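Local coordinates for lipid binding protein (Grifola frondosa, PDB 5H0Q), which binds membrane domains that contain sphingomyelin together with cholesterol and serves as a probe for such domains, at residues 138-144 against 186-192; 59-65 against 101-106; 7-11 against 32-36; 128-132 against 197-201. All blocks are in the same frame, centred on the assembly; numbering follows the deposited sequence.

Interaction 1 of 4, residues 138-144 against 186-192; sequences RSWDSQV and GSTGNET
Arg-138, with chi1 to chi3 all m, folds back so that one face of its guanidinium lies over the backbone of Glu-191 and Thr-192. The guanidinium also anchors its own loop: NH2 donates to Ser-142 OG (3.0 Å), and NH1 bonds to Asn-134, which Ser-142 OG reaches too. Asn-190 (chi1 t) reaches across the gap: its OD1 accepts from Ser-142 N (2.8 Å), and its ND2 makes a weak bond to Asp-141 OD1 (3.4 Å). Ser-142 and Asn-190 are in register, CA to CA 4.8 Å. Residues 138-142 and 189-192 are loop; the backbone is strand at 143-144 and 186-188, where one water donates to both Gln-143 O (3.0 Å) and Thr-188 OG1 (2.9 Å). Val-144 CG1 sits 3.8 Å from Gly-186 O, where a glycine CB would clash with Val-144 CG2. At this sandwich margin side-chain amide and hydroxyl groups, more than paired backbone, tie the loops; strand 143-150 edges one sheet against strand 182-188 of the other, with Thr-188 resting on strand 193-201.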
loop_
_atom_site.group_PDB
_atom_site.type_symbol
_atom_site.label_atom_id
_atom_site.label_comp_id
_atom_site.label_asym_id
_atom_site.label_seq_id
_atom_site.Cartn_x
_atom_site.Cartn_y
_atom_site.Cartn_z
ATOM N N ARG A 138 14.304 -10.588 16.376
ATOM C CA ARG A 138 14.673 -9.196 16.182
ATOM C C ARG A 138 16.173 -8.993 16.058
ATOM O O ARG A 138 16.641 -7.848 16.091
ATOM C CB ARG A 138 14.083 -8.337 17.298
ATOM C CG ARG A 138 12.557 -8.449 17.396
ATOM C CD ARG A 138 11.840 -8.254 16.038
ATOM N NE ARG A 138 12.032 -6.917 15.485
ATOM C CZ ARG A 138 11.324 -6.419 14.469
ATOM N NH1 ARG A 138 10.371 -7.132 13.889
ATOM N NH2 ARG A 138 11.539 -5.190 14.048
ATOM N N SER A 139 16.940 -10.062 15.851
ATOM C CA SER A 139 18.254 -9.884 15.246
ATOM C C SER A 139 18.137 -9.319 13.835
ATOM O O SER A 139 19.111 -8.768 13.303
ATOM C CB SER A 139 19.007 -11.215 15.232
ATOM O OG SER A 139 19.332 -11.628 16.551
ATOM N N TRP A 140 16.961 -9.420 13.232
ATOM C CA TRP A 140 16.693 -8.909 11.895
ATOM C C TRP A 140 15.735 -7.723 11.972
ATOM O O TRP A 140 15.076 -7.482 12.987
ATOM C CB TRP A 140 16.118 -10.023 11.010
ATOM C CG TRP A 140 16.915 -11.302 11.061
ATOM C CD1 TRP A 140 16.720 -12.356 11.910
ATOM C CD2 TRP A 140 18.036 -11.658 10.238
ATOM N NE1 TRP A 140 17.640 -13.343 11.662
ATOM C CE2 TRP A 140 18.462 -12.941 10.644
ATOM C CE3 TRP A 140 18.720 -11.020 9.198
ATOM C CZ2 TRP A 140 19.538 -13.599 10.044
ATOM C CZ3 TRP A 140 19.794 -11.677 8.605
ATOM C CH2 TRP A 140 20.191 -12.951 9.034
ATOM N N ASP A 141 15.654 -6.977 10.875
ATOM C CA ASP A 141 14.885 -5.745 10.834
ATOM C C ASP A 141 13.583 -5.948 10.081
ATOM O O ASP A 141 13.467 -6.819 9.207
ATOM C CB ASP A 141 15.675 -4.628 10.155
ATOM C CG ASP A 141 17.044 -4.446 10.747
ATOM O OD1 ASP A 141 17.176 -4.631 11.971
ATOM O OD2 ASP A 141 17.977 -4.120 9.985
ATOM N N SER A 142 12.613 -5.096 10.410
ATOM C CA SER A 142 11.410 -4.974 9.595
ATOM C C SER A 142 11.767 -4.576 8.170
ATOM O O SER A 142 12.658 -3.745 7.943
ATOM C CB SER A 142 10.476 -3.929 10.180
ATOM O OG SER A 142 10.264 -4.145 11.575
ATOM N N GLN A 143 11.025 -5.145 7.213
ATOM C CA GLN A 143 11.288 -4.960 5.785
ATOM C C GLN A 143 10.019 -4.580 5.042
ATOM O O GLN A 143 8.913 -4.993 5.409
ATOM C CB GLN A 143 11.881 -6.236 5.146
ATOM C CG GLN A 143 13.185 -6.712 5.796
ATOM C CD GLN A 143 14.305 -5.702 5.674
ATOM O OE1 GLN A 143 14.439 -5.017 4.655
ATOM N NE2 GLN A 143 15.131 -5.613 6.707
ATOM N N VAL A 144 10.197 -3.837 3.939
ATOM C CA VAL A 144 9.104 -3.445 3.060
ATOM C C VAL A 144 9.618 -3.495 1.624
ATOM O O VAL A 144 10.806 -3.292 1.376
ATOM C CB VAL A 144 8.567 -2.044 3.412
ATOM C CG1 VAL A 144 9.617 -0.999 3.153
ATOM C CG2 VAL A 144 7.295 -1.738 2.682
ATOM N N GLY A 186 7.327 2.386 -0.539
ATOM C CA GLY A 186 6.941 1.788 0.724
ATOM C C GLY A 186 7.888 2.204 1.827
ATOM O O GLY A 186 9.069 2.425 1.605
ATOM N N SER A 187 7.338 2.330 3.037
ATOM C CA SER A 187 8.158 2.552 4.216
ATOM C C SER A 187 7.585 1.770 5.391
ATOM O O SER A 187 6.381 1.535 5.476
ATOM C CB SER A 187 8.234 4.041 4.567
ATOM O OG SER A 187 6.946 4.508 4.926
ATOM N N THR A 188 8.466 1.385 6.315
ATOM C CA THR A 188 8.066 0.663 7.513
ATOM C C THR A 188 8.882 1.174 8.685
ATOM O O THR A 188 10.047 1.542 8.536
ATOM C CB THR A 188 8.267 -0.859 7.369
ATOM O OG1 THR A 188 7.715 -1.545 8.499
ATOM C CG2 THR A 188 9.702 -1.203 7.236
ATOM N N GLY A 189 8.259 1.186 9.854
ATOM C CA GLY A 189 9.023 1.280 11.073
ATOM C C GLY A 189 9.785 -0.005 11.314
ATOM O O GLY A 189 9.466 -1.056 10.762
ATOM N N ASN A 190 10.833 0.077 12.125
ATOM C CA ASN A 190 11.597 -1.107 12.498
ATOM C C ASN A 190 11.212 -1.462 13.932
ATOM O O ASN A 190 11.910 -1.117 14.880
ATOM C CB ASN A 190 13.067 -0.861 12.371
ATOM C CG ASN A 190 13.871 -2.135 12.497
ATOM O OD1 ASN A 190 13.317 -3.231 12.422
ATOM N ND2 ASN A 190 15.172 -2.004 12.662
ATOM N N GLU A 191 10.097 -2.169 14.079
ATOM C CA GLU A 191 9.629 -2.600 15.392
ATOM C C GLU A 191 8.636 -3.740 15.206
ATOM O O GLU A 191 8.142 -3.994 14.097
ATOM C CB GLU A 191 9.005 -1.438 16.168
ATOM C CG GLU A 191 7.845 -0.752 15.476
ATOM C CD GLU A 191 7.214 0.338 16.327
ATOM O OE1 GLU A 191 7.095 0.144 17.557
ATOM O OE2 GLU A 191 6.836 1.391 15.772
ATOM N N THR A 192 8.345 -4.426 16.319
ATOM C CA THR A 192 7.494 -5.609 16.254
ATOM C C THR A 192 6.085 -5.271 15.792
ATOM O O THR A 192 5.460 -6.070 15.081
ATOM C CB THR A 192 7.442 -6.331 17.607
ATOM O OG1 THR A 192 6.978 -5.454 18.645
ATOM C CG2 THR A 192 8.814 -6.863 17.974
HETATM O O HOH W 1 7.518 -4.441 8.050
#

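Interaction 2 of 4, residues 59-65 against 101-106; sequences VCVLVRV and VFIHTK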
loop_
_atom_site.group_PDB
_atom_site.type_symbol
_atom_site.label_atom_id
_atom_site.label_comp_id
_atom_site.label_asym_id
_atom_site.label_seq_id
_atom_site.Cartn_x
_atom_site.Cartn_y
_atom_site.Cartn_z
ATOM N N VAL A 59 3.538 -9.434 16.830
ATOM C CA VAL A 59 4.204 -8.952 15.630
ATOM C C VAL A 59 3.110 -8.672 14.624
ATOM O O VAL A 59 2.265 -9.542 14.375
ATOM C CB VAL A 59 5.203 -9.967 15.049
ATOM C CG1 VAL A 59 5.799 -9.437 13.756
ATOM C CG2 VAL A 59 6.305 -10.250 16.033
ATOM N N CYS A 60 3.096 -7.462 14.084
ATOM C CA CYS A 60 2.122 -7.120 13.060
ATOM C C CYS A 60 2.626 -5.952 12.237
ATOM O O CYS A 60 3.644 -5.329 12.541
ATOM C CB CYS A 60 0.782 -6.752 13.674
ATOM S SG CYS A 60 0.811 -5.163 14.594
ATOM N N VAL A 61 1.857 -5.635 11.206
ATOM C CA VAL A 61 2.050 -4.412 10.454
ATOM C C VAL A 61 0.710 -3.709 10.390
ATOM O O VAL A 61 -0.331 -4.348 10.214
ATOM C CB VAL A 61 2.614 -4.649 9.031
ATOM C CG1 VAL A 61 4.049 -5.137 9.111
ATOM C CG2 VAL A 61 1.731 -5.640 8.222
ATOM N N LEU A 62 0.748 -2.402 10.528
ATOM C CA LEU A 62 -0.429 -1.543 10.469
ATOM C C LEU A 62 -0.252 -0.743 9.178
ATOM O O LEU A 62 0.522 0.214 9.140
ATOM C CB LEU A 62 -0.543 -0.612 11.672
ATOM C CG LEU A 62 -0.787 -1.120 13.095
ATOM C CD1 LEU A 62 -1.687 -2.328 13.139
ATOM C CD2 LEU A 62 0.537 -1.417 13.767
ATOM N N VAL A 63 -0.927 -1.161 8.112
ATOM C CA VAL A 63 -0.617 -0.702 6.761
ATOM C C VAL A 63 -1.587 0.381 6.348
ATOM O O VAL A 63 -2.805 0.177 6.413
ATOM C CB VAL A 63 -0.679 -1.844 5.740
ATOM C CG1 VAL A 63 -0.353 -1.300 4.350
ATOM C CG2 VAL A 63 0.279 -2.951 6.114
ATOM N N ARG A 64 -1.059 1.530 5.919
ATOM C CA ARG A 64 -1.874 2.536 5.245
ATOM C C ARG A 64 -1.393 2.647 3.801
ATOM O O ARG A 64 -0.189 2.641 3.536
ATOM C CB ARG A 64 -1.824 3.884 5.949
ATOM C CG ARG A 64 -0.488 4.610 6.009
ATOM C CD ARG A 64 -0.670 5.986 6.685
ATOM N NE ARG A 64 0.542 6.794 6.627
ATOM C CZ ARG A 64 1.452 6.907 7.581
ATOM N NH1 ARG A 64 1.302 6.297 8.754
ATOM N NH2 ARG A 64 2.522 7.657 7.357
ATOM N N VAL A 65 -2.337 2.808 2.880
ATOM C CA VAL A 65 -2.069 2.835 1.437
ATOM C C VAL A 65 -2.713 4.085 0.875
ATOM O O VAL A 65 -3.917 4.276 1.061
ATOM C CB VAL A 65 -2.666 1.599 0.746
ATOM C CG1 VAL A 65 -2.412 1.668 -0.750
ATOM C CG2 VAL A 65 -2.154 0.332 1.371
ATOM N N VAL A 101 -6.645 1.232 5.015
ATOM C CA VAL A 101 -5.859 0.815 6.169
ATOM C C VAL A 101 -6.248 -0.608 6.516
ATOM O O VAL A 101 -7.434 -0.954 6.527
ATOM C CB VAL A 101 -6.090 1.739 7.383
ATOM C CG1 VAL A 101 -5.303 1.240 8.592
ATOM C CG2 VAL A 101 -5.690 3.160 7.022
ATOM N N PHE A 102 -5.257 -1.426 6.841
ATOM C CA PHE A 102 -5.544 -2.763 7.324
ATOM C C PHE A 102 -4.401 -3.232 8.206
ATOM O O PHE A 102 -3.313 -2.651 8.212
ATOM C CB PHE A 102 -5.771 -3.740 6.157
ATOM C CG PHE A 102 -4.561 -3.936 5.261
ATOM C CD1 PHE A 102 -3.613 -4.901 5.552
ATOM C CD2 PHE A 102 -4.392 -3.177 4.121
ATOM C CE1 PHE A 102 -2.501 -5.081 4.739
ATOM C CE2 PHE A 102 -3.301 -3.368 3.292
ATOM C CZ PHE A 102 -2.353 -4.322 3.609
ATOM N N ILE A 103 -4.668 -4.292 8.962
ATOM C CA ILE A 103 -3.656 -4.931 9.777
ATOM C C ILE A 103 -3.342 -6.302 9.196
ATOM O O ILE A 103 -4.201 -6.987 8.643
ATOM C CB ILE A 103 -4.105 -5.018 11.258
ATOM C CG1 ILE A 103 -2.978 -5.565 12.135
ATOM C CG2 ILE A 103 -5.333 -5.881 11.423
ATOM C CD1 ILE A 103 -3.261 -5.510 13.624
ATOM N N HIS A 104 -2.095 -6.699 9.343
ATOM C CA HIS A 104 -1.679 -8.074 9.111
ATOM C C HIS A 104 -0.842 -8.485 10.306
ATOM O O HIS A 104 0.038 -7.729 10.719
ATOM C CB HIS A 104 -0.880 -8.192 7.806
ATOM C CG HIS A 104 -0.720 -9.595 7.333
ATOM N ND1 HIS A 104 0.329 -10.398 7.720
ATOM C CD2 HIS A 104 -1.478 -10.346 6.492
ATOM C CE1 HIS A 104 0.223 -11.576 7.124
ATOM N NE2 HIS A 104 -0.869 -11.573 6.383
ATOM N N THR A 105 -1.118 -9.653 10.869
ATOM C CA THR A 105 -0.467 -10.066 12.104
ATOM C C THR A 105 0.144 -11.443 11.952
ATOM O O THR A 105 -0.211 -12.209 11.060
ATOM C CB THR A 105 -1.440 -10.122 13.294
ATOM O OG1 THR A 105 -2.271 -11.289 13.203
ATOM C CG2 THR A 105 -2.308 -8.905 13.336
ATOM N N LYS A 106 1.054 -11.758 12.867
ATOM C CA LYS A 106 1.566 -13.109 12.958
ATOM C C LYS A 106 0.425 -14.048 13.335
ATOM O O LYS A 106 -0.659 -13.624 13.754
ATOM C CB LYS A 106 2.688 -13.190 13.981
ATOM C CG LYS A 106 2.192 -13.045 15.431
ATOM C CD LYS A 106 3.351 -13.169 16.418
ATOM C CE LYS A 106 2.861 -13.321 17.852
ATOM N NZ LYS A 106 2.160 -14.599 18.032
#
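At the apolar centre, Val-63 CB stands over the face of the Phe-102 ring, 3.8 Å from its centroid, a CH-pi contact to which Val-65 CG2 adds a touch on Phe-102 CE2 (4.3 Å). On the other face of the sheet, Leu-62 CD1 meets Ile-103 CD1 at 3.6 Å, and Cys-60 SG lies 4.2 Å from that same Ile-103 CD1. The two strands illustrate a regular antiparallel pair, their axes 4.7 Å apart at closest approach and their N-to-C directions 167° apart. In this beta-sandwich, the face of Val-61, Val-63 and Phe-102 looks into the interior, whereas the Cys-60 and Val-101 face is covered by helix 41-55. Val-63 with Phe-102 and Val-61 with His-104 are the hydrogen-bonded pairs, Val-63 N reaching Phe-102 O and Val-61 N reaching His-104 O, each at 2.8 Å. The ladder ends at Lys-106 N to Val-59 O (2.9 Å). Farther out, the ring nitrogens of His-104 bond to Ser-80 and Ser-114, and Arg-64 forms a salt bridge with Glu-197 and a hydrogen bond with Gln-48.

Interaction 3 of 4, residues 7-11 against 32-36; sequences IDEQY and VALQR
Ile-7, on the loop before a helix, is the main bump of this contact. With chi1 m and chi2 t it projects straight at residues 32-36, and its tip CD1 settles into a shallow hollow on the last helical turn. Ala-33 forms the floor, with its CA 3.6 Å and its CB 4.0 Å from Ile-7 CD1, and the small methyl group lets the isoleucine come close. Arg-36 CG, 4.0 Å from the same Ile-7 CD1, makes one wall, and Val-32 another, its CG1 lying 3.9 Å from Ile-7 CG2. Ile-7 and Ala-33 are in register, CA atoms 6.4 Å apart. Four residues on, in the first turn of helix 9-13, Tyr-11 (chi1 t) extends beside Ile-7, so that Val-32 CG1 also bulges against its ring, 4.0 Å from Tyr-11 CE2. The phenol closes the outer rim: Arg-36 NE approaches the ring edge and donates to Tyr-11 OH at 2.8 Å. Asp-8, with chi1 p, is an N-cap, its OD1 accepting from Tyr-11 N at 3.2 Å. What results is an N-capped helix start packed on the C-terminal end of helix 26-35, where Arg-36 leaves helical geometry, in the N-terminal helical part of the chain ahead of the main sandwich strands.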
loop_
_atom_site.group_PDB
_atom_site.type_symbol
_atom_site.label_atom_id
_atom_site.label_comp_id
_atom_site.label_asym_id
_atom_site.label_seq_id
_atom_site.Cartn_x
_atom_site.Cartn_y
_atom_site.Cartn_z
ATOM N N ILE A 7 -10.428 11.884 -6.174
ATOM C CA ILE A 7 -9.957 13.042 -6.917
ATOM C C ILE A 7 -9.993 12.642 -8.387
ATOM O O ILE A 7 -9.122 11.915 -8.859
ATOM C CB ILE A 7 -8.562 13.476 -6.462
ATOM C CG1 ILE A 7 -8.641 13.920 -4.989
ATOM C CG2 ILE A 7 -8.037 14.595 -7.329
ATOM C CD1 ILE A 7 -7.308 14.221 -4.383
ATOM N N ASP A 8 -11.056 13.060 -9.068
ATOM C CA ASP A 8 -11.284 12.678 -10.463
ATOM C C ASP A 8 -11.505 13.923 -11.309
ATOM O O ASP A 8 -11.211 15.040 -10.879
ATOM C CB ASP A 8 -12.485 11.740 -10.566
ATOM C CG ASP A 8 -13.722 12.291 -9.883
ATOM O OD1 ASP A 8 -13.777 13.507 -9.560
ATOM O OD2 ASP A 8 -14.678 11.508 -9.687
ATOM N N GLU A 9 -11.998 13.757 -12.546
ATOM C CA GLU A 9 -12.118 14.924 -13.414
ATOM C C GLU A 9 -13.013 15.990 -12.800
ATOM O O GLU A 9 -12.710 17.185 -12.876
ATOM C CB GLU A 9 -12.658 14.520 -14.802
ATOM C CG GLU A 9 -12.909 15.716 -15.701
ATOM C CD GLU A 9 -13.405 15.343 -17.098
ATOM O OE1 GLU A 9 -13.375 14.145 -17.414
ATOM O OE2 GLU A 9 -13.808 16.266 -17.838
ATOM N N GLN A 10 -14.132 15.585 -12.201
ATOM C CA GLN A 10 -15.075 16.567 -11.675
ATOM C C GLN A 10 -14.473 17.363 -10.521
ATOM O O GLN A 10 -14.764 18.553 -10.364
ATOM C CB GLN A 10 -16.357 15.871 -11.228
ATOM C CG GLN A 10 -17.271 15.520 -12.369
ATOM C CD GLN A 10 -17.853 16.753 -13.032
ATOM O OE1 GLN A 10 -18.324 17.669 -12.355
ATOM N NE2 GLN A 10 -17.813 16.791 -14.358
ATOM N N TYR A 11 -13.679 16.704 -9.673
ATOM C CA TYR A 11 -12.930 17.402 -8.628
ATOM C C TYR A 11 -12.028 18.473 -9.229
ATOM O O TYR A 11 -12.021 19.618 -8.786
ATOM C CB TYR A 11 -12.116 16.370 -7.846
ATOM C CG TYR A 11 -11.415 16.807 -6.557
ATOM C CD1 TYR A 11 -11.770 16.245 -5.344
ATOM C CD2 TYR A 11 -10.347 17.701 -6.568
ATOM C CE1 TYR A 11 -11.104 16.578 -4.169
ATOM C CE2 TYR A 11 -9.668 18.028 -5.385
ATOM C CZ TYR A 11 -10.054 17.454 -4.215
ATOM O OH TYR A 11 -9.360 17.794 -3.097
ATOM N N VAL A 32 -2.692 16.464 -8.142
ATOM C CA VAL A 32 -3.575 16.975 -7.100
ATOM C C VAL A 32 -3.665 15.983 -5.950
ATOM O O VAL A 32 -3.567 16.357 -4.778
ATOM C CB VAL A 32 -4.950 17.304 -7.709
ATOM C CG1 VAL A 32 -5.920 17.781 -6.633
ATOM C CG2 VAL A 32 -4.788 18.396 -8.719
ATOM N N ALA A 33 -3.796 14.696 -6.254
ATOM C CA ALA A 33 -3.866 13.707 -5.177
ATOM C C ALA A 33 -2.610 13.741 -4.319
ATOM O O ALA A 33 -2.682 13.687 -3.087
ATOM C CB ALA A 33 -4.083 12.303 -5.746
ATOM N N LEU A 34 -1.444 13.816 -4.947
ATOM C CA LEU A 34 -0.221 13.881 -4.162
ATOM C C LEU A 34 -0.187 15.154 -3.328
ATOM O O LEU A 34 0.320 15.150 -2.192
ATOM C CB LEU A 34 0.985 13.763 -5.096
ATOM C CG LEU A 34 2.340 13.368 -4.516
ATOM C CD1 LEU A 34 2.238 12.060 -3.780
ATOM C CD2 LEU A 34 3.383 13.268 -5.624
ATOM N N GLN A 35 -0.789 16.236 -3.832
ATOM C CA GLN A 35 -0.846 17.472 -3.049
ATOM C C GLN A 35 -1.792 17.347 -1.858
ATOM O O GLN A 35 -1.557 17.977 -0.817
ATOM C CB GLN A 35 -1.290 18.650 -3.919
ATOM C CG GLN A 35 -0.287 19.063 -4.973
ATOM C CD GLN A 35 -0.824 20.116 -5.933
ATOM O OE1 GLN A 35 -2.029 20.211 -6.177
ATOM N NE2 GLN A 35 0.081 20.915 -6.486
ATOM N N ARG A 36 -2.870 16.579 -1.994
ATOM C CA ARG A 36 -3.869 16.398 -0.947
ATOM C C ARG A 36 -3.546 15.242 -0.006
ATOM O O ARG A 36 -4.391 14.879 0.825
ATOM C CB ARG A 36 -5.249 16.170 -1.566
ATOM C CG ARG A 36 -5.779 17.339 -2.409
ATOM C CD ARG A 36 -6.528 18.350 -1.542
ATOM N NE ARG A 36 -7.108 19.389 -2.394
ATOM C CZ ARG A 36 -6.420 20.400 -2.903
ATOM N NH1 ARG A 36 -5.129 20.525 -2.626
ATOM N NH2 ARG A 36 -7.028 21.282 -3.683
#

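Interaction 4 of 4, residues 128-132 against 197-201; sequences IFSGW and EYVYS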
loop_
_atom_site.group_PDB
_atom_site.type_symbol
_atom_site.label_atom_id
_atom_site.label_comp_id
_atom_site.label_asym_id
_atom_site.label_seq_id
_atom_site.Cartn_x
_atom_site.Cartn_y
_atom_site.Cartn_z
ATOM N N ILE A 128 0.885 -3.447 -8.989
ATOM C CA ILE A 128 1.808 -2.950 -7.992
ATOM C C ILE A 128 1.840 -3.959 -6.863
ATOM O O ILE A 128 0.849 -4.099 -6.140
ATOM C CB ILE A 128 1.395 -1.582 -7.461
ATOM C CG1 ILE A 128 1.236 -0.581 -8.590
ATOM C CG2 ILE A 128 2.441 -1.113 -6.456
ATOM C CD1 ILE A 128 0.552 0.707 -8.196
ATOM N N PHE A 129 2.985 -4.610 -6.676
ATOM C CA PHE A 129 3.212 -5.503 -5.542
ATOM C C PHE A 129 3.627 -4.678 -4.328
ATOM O O PHE A 129 4.572 -3.894 -4.404
ATOM C CB PHE A 129 4.304 -6.505 -5.912
ATOM C CG PHE A 129 4.704 -7.449 -4.809
ATOM C CD1 PHE A 129 5.563 -7.032 -3.809
ATOM C CD2 PHE A 129 4.267 -8.762 -4.799
ATOM C CE1 PHE A 129 5.958 -7.891 -2.799
ATOM C CE2 PHE A 129 4.668 -9.641 -3.791
ATOM C CZ PHE A 129 5.527 -9.202 -2.795
ATOM N N SER A 130 2.913 -4.847 -3.209
ATOM C CA SER A 130 3.251 -4.166 -1.970
ATOM C C SER A 130 3.372 -5.219 -0.880
ATOM O O SER A 130 2.369 -5.809 -0.469
ATOM C CB SER A 130 2.196 -3.128 -1.625
ATOM O OG SER A 130 2.061 -2.211 -2.697
ATOM N N GLY A 131 4.593 -5.449 -0.428
ATOM C CA GLY A 131 4.862 -6.523 0.497
ATOM C C GLY A 131 5.564 -6.055 1.756
ATOM O O GLY A 131 6.270 -5.049 1.774
ATOM N N TRP A 132 5.386 -6.837 2.805
ATOM C CA TRP A 132 6.016 -6.561 4.078
ATOM C C TRP A 132 6.549 -7.865 4.636
ATOM O O TRP A 132 6.084 -8.953 4.303
ATOM C CB TRP A 132 5.024 -5.904 5.061
ATOM C CG TRP A 132 3.804 -6.777 5.272
ATOM C CD1 TRP A 132 3.643 -7.763 6.208
ATOM C CD2 TRP A 132 2.632 -6.794 4.467
ATOM N NE1 TRP A 132 2.415 -8.363 6.054
ATOM C CE2 TRP A 132 1.787 -7.801 4.974
ATOM C CE3 TRP A 132 2.206 -6.046 3.356
ATOM C CZ2 TRP A 132 0.544 -8.072 4.414
ATOM C CZ3 TRP A 132 0.982 -6.290 2.839
ATOM C CH2 TRP A 132 0.167 -7.311 3.343
ATOM N N GLU A 197 3.602 2.314 5.365
ATOM C CA GLU A 197 2.922 3.197 4.420
ATOM C C GLU A 197 3.350 2.856 3.000
ATOM O O GLU A 197 4.544 2.753 2.715
ATOM C CB GLU A 197 3.222 4.668 4.672
ATOM C CG GLU A 197 2.512 5.644 3.686
ATOM C CD GLU A 197 2.871 7.102 3.929
ATOM O OE1 GLU A 197 4.030 7.461 3.673
ATOM O OE2 GLU A 197 1.994 7.868 4.380
ATOM N N TYR A 198 2.372 2.677 2.118
ATOM C CA TYR A 198 2.603 2.568 0.680
ATOM C C TYR A 198 1.985 3.777 -0.002
ATOM O O TYR A 198 0.816 4.088 0.250
ATOM C CB TYR A 198 1.965 1.289 0.140
ATOM C CG TYR A 198 2.546 0.038 0.710
ATOM C CD1 TYR A 198 3.823 -0.387 0.364
ATOM C CD2 TYR A 198 1.842 -0.704 1.654
ATOM C CE1 TYR A 198 4.377 -1.536 0.926
ATOM C CE2 TYR A 198 2.376 -1.856 2.204
ATOM C CZ TYR A 198 3.642 -2.264 1.852
ATOM O OH TYR A 198 4.196 -3.400 2.386
ATOM N N VAL A 199 2.725 4.383 -0.932
ATOM C CA VAL A 199 2.211 5.490 -1.726
ATOM C C VAL A 199 2.460 5.178 -3.183
ATOM O O VAL A 199 3.615 4.982 -3.577
ATOM C CB VAL A 199 2.888 6.812 -1.373
ATOM C CG1 VAL A 199 2.263 7.946 -2.138
ATOM C CG2 VAL A 199 2.777 7.046 0.119
ATOM N N TYR A 200 1.413 5.246 -3.983
ATOM C CA TYR A 200 1.520 5.059 -5.433
ATOM C C TYR A 200 1.278 6.401 -6.108
ATOM O O TYR A 200 0.286 7.078 -5.791
ATOM C CB TYR A 200 0.512 4.024 -5.899
ATOM C CG TYR A 200 0.426 2.831 -5.003
ATOM C CD1 TYR A 200 1.580 2.170 -4.589
ATOM C CD2 TYR A 200 -0.796 2.366 -4.566
ATOM C CE1 TYR A 200 1.505 1.099 -3.756
ATOM C CE2 TYR A 200 -0.882 1.290 -3.719
ATOM C CZ TYR A 200 0.265 0.655 -3.321
ATOM O OH TYR A 200 0.170 -0.407 -2.455
ATOM N N SER A 201 2.162 6.786 -7.045
ATOM C CA SER A 201 2.077 8.102 -7.657
ATOM C C SER A 201 2.393 8.008 -9.155
ATOM O O SER A 201 2.783 6.954 -9.656
ATOM C CB SER A 201 3.015 9.087 -6.963
ATOM O OG SER A 201 4.350 8.605 -6.948
#
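Two tyrosines show how polar groups are accommodated inside a protein core. Tyr-198 and Tyr-200 both point from strand 197-201 toward strand 128-132. The two strands run almost antiparallel (168°), their axes 9.0 Å apart at closest approach, too far for backbone pairing. Each hydroxyl crosses that gap and finds a partner. Tyr-198 OH donates to the carbonyl Gly-131 O at 2.7 Å, reaching it in the plane of the ring. Tyr-200 OH and Ser-130 OG share a short hydrogen bond of 2.6 Å in which either may be the donor. Buried hydroxyls are thus satisfied across the interface, one by main chain and one by another hydroxyl. The ring faces are used as well, in two CH-pi contacts: Ser-130 CB lies 3.6 Å from the Tyr-198 centroid, and Ile-128 CD1 4.2 Å from that of Tyr-200. Trp-132 brings its ring edge to Tyr-198 OH (CE3, 3.4 Å), while its NE1 makes a weak bond to Ser-114. This is the interior of a beta-sandwich: strand 126-134 lies between strands 114-121 and 143-150 in one sheet, and strand 193-201 between 60-68 and 182-188 in the other.

In the fold
Three of the four contacts belong to one continuous beta-sandwich. Interaction 4 is its middle, 4 Å from the centre of the chain, with interaction 1 about 15 Å and interaction 2 about 13 Å away, centre to centre. Strand 193-201 and the residue before it connect them: Glu-197 OE2 forms a salt bridge with Arg-64 NE (2.9 Å), joining interactions 4 and 2, while probable hydrogen bonds join 1 to 4 (Ser-187 N to Glu-197 O, 2.8 Å) and 1 to 2 (Thr-192 O to Cys-60 N, 2.9 Å). Interaction 3 stands apart, though its nearest atoms come within about 4 Å of interaction 4. None of the four contacts includes a bound lipid, so they do not themselves locate the membrane-binding surface.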